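Local coordinates for peroxisomal fatty acid beta-oxidation multifunctional protein MFP2 (Arabidopsis thaliana, PDB 2WTB) that hydrates long-chain enoyl-CoA esters and oxidises the resulting 3-hydroxyacyl-CoA with NAD+ during peroxisomal fatty acid beta-oxidation in germinating seeds, at residues Asp676-Gly679 with Ser680-Tyr684. Residues are numbered along the deposited sequence; the frame is centred on the assembly and turned at random.
Sequences DSIG and SKYIY
With chi1 of -65°, Ile-678 tucks CG1 beside its backbone N and swings the CG2 methyl to the far side of it, and Tyr-682 likewise sends its ring out opposite N (chi1 180°); the methyl branch of the one and the ring of the other meet across the bend between two helices. CG2 of Ile-678 lies 3.6 Å from CD2 of Tyr-682 and approaches the ring obliquely. The same methyl has a looser neighbour in Ile-683, whose CG1 is 4.3 Å from CG2 of Ile-678. Phe-633 of helix 624-644 touches all three side chains and closes this apolar patch, while the Tyr-682 hydroxyl reaches on to a hydrogen bond with Glu-629 of that helix.

Between the helices sits Gly-679. Its positive phi of 111° breaks the helical run after Ile-678 and leaves no room for a CB beside the carbonyl O of Ile-678; Gly-679 has none. Ile-683 N donates to Gly-679 O at 3.1 Å, the first i+4 bond of helix 680-694 across the bend. CG1 of Ile-683 also packs 3.3 Å from Gly-679 O, lining the acceptor with hydrocarbon. One residue further along, Tyr-684 N donates to Ser-680 O at 2.7 Å, the next bond of the same pattern.

Polar groups tie the bend to residues 712-715: Ser-680 OG is hydrogen-bonded to Val-712 O, and both carboxylate oxygens of Asp-676 take backbone N-H groups, from Leu-714 and Ser-715. The arrangement is a bend in which one glycine both ends helix 671-678 and sits at the N-cap position of helix 680-694, in the helical C-terminal part of the dehydrogenase region.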
# COMPACT_ATOMS: atom_id res chain seq x y z
N ASP A 676 10.59 -16.99 -4.63
CA ASP A 676 10.75 -18.09 -3.67
C ASP A 676 9.48 -18.92 -3.59
O ASP A 676 9.50 -20.07 -3.14
CB ASP A 676 11.13 -17.55 -2.30
CG ASP A 676 12.62 -17.33 -2.15
OD1 ASP A 676 13.02 -16.51 -1.30
OD2 ASP A 676 13.39 -17.97 -2.90
N SER A 677 8.36 -18.34 -4.03
CA SER A 677 7.09 -19.05 -4.04
C SER A 677 7.11 -20.15 -5.10
O SER A 677 6.37 -21.12 -5.01
CB SER A 677 5.95 -18.07 -4.32
OG SER A 677 4.71 -18.74 -4.40
N ILE A 678 7.98 -19.97 -6.09
CA ILE A 678 8.11 -20.94 -7.18
C ILE A 678 9.29 -21.87 -6.93
O ILE A 678 9.25 -23.05 -7.29
CB ILE A 678 8.30 -20.22 -8.53
CG1 ILE A 678 7.04 -19.43 -8.89
CG2 ILE A 678 8.63 -21.23 -9.63
CD1 ILE A 678 7.15 -18.69 -10.19
N GLY A 679 10.34 -21.34 -6.32
CA GLY A 679 11.53 -22.12 -6.02
C GLY A 679 12.72 -21.69 -6.85
O GLY A 679 12.64 -21.61 -8.08
N SER A 680 13.84 -21.41 -6.18
CA SER A 680 15.04 -20.96 -6.86
C SER A 680 15.57 -22.01 -7.83
O SER A 680 16.01 -21.68 -8.93
CB SER A 680 16.13 -20.60 -5.84
OG SER A 680 16.49 -21.72 -5.07
N LYS A 681 15.53 -23.27 -7.42
CA LYS A 681 16.04 -24.36 -8.24
C LYS A 681 15.31 -24.42 -9.59
O LYS A 681 15.93 -24.63 -10.63
CB LYS A 681 15.92 -25.70 -7.51
CG LYS A 681 16.79 -26.80 -8.09
CD LYS A 681 16.98 -27.93 -7.09
CE LYS A 681 18.07 -28.89 -7.54
NZ LYS A 681 18.40 -29.90 -6.50
N TYR A 682 14.00 -24.22 -9.56
CA TYR A 682 13.20 -24.16 -10.78
C TYR A 682 13.61 -22.96 -11.63
O TYR A 682 14.04 -23.12 -12.77
CB TYR A 682 11.71 -24.08 -10.44
CG TYR A 682 10.81 -24.01 -11.65
CD1 TYR A 682 10.21 -25.15 -12.17
CD2 TYR A 682 10.55 -22.79 -12.27
CE1 TYR A 682 9.39 -25.08 -13.27
CE2 TYR A 682 9.72 -22.72 -13.38
CZ TYR A 682 9.14 -23.86 -13.87
OH TYR A 682 8.32 -23.79 -14.97
N ILE A 683 13.46 -21.76 -11.07
CA ILE A 683 13.82 -20.53 -11.76
C ILE A 683 15.23 -20.61 -12.36
O ILE A 683 15.46 -20.15 -13.47
CB ILE A 683 13.73 -19.31 -10.82
CG1 ILE A 683 12.30 -19.14 -10.30
CG2 ILE A 683 14.18 -18.04 -11.54
CD1 ILE A 683 12.10 -17.91 -9.45
N TYR A 684 16.15 -21.18 -11.60
CA TYR A 684 17.52 -21.37 -12.06
C TYR A 684 17.57 -22.31 -13.26
O TYR A 684 18.03 -21.94 -14.34
CB TYR A 684 18.40 -21.90 -10.93
CG TYR A 684 19.79 -22.32 -11.35
CD1 TYR A 684 20.70 -21.38 -11.84
CD2 TYR A 684 20.22 -23.63 -11.23
CE1 TYR A 684 21.97 -21.75 -12.22
CE2 TYR A 684 21.49 -24.01 -11.60
CZ TYR A 684 22.37 -23.07 -12.10
OH TYR A 684 23.64 -23.44 -12.47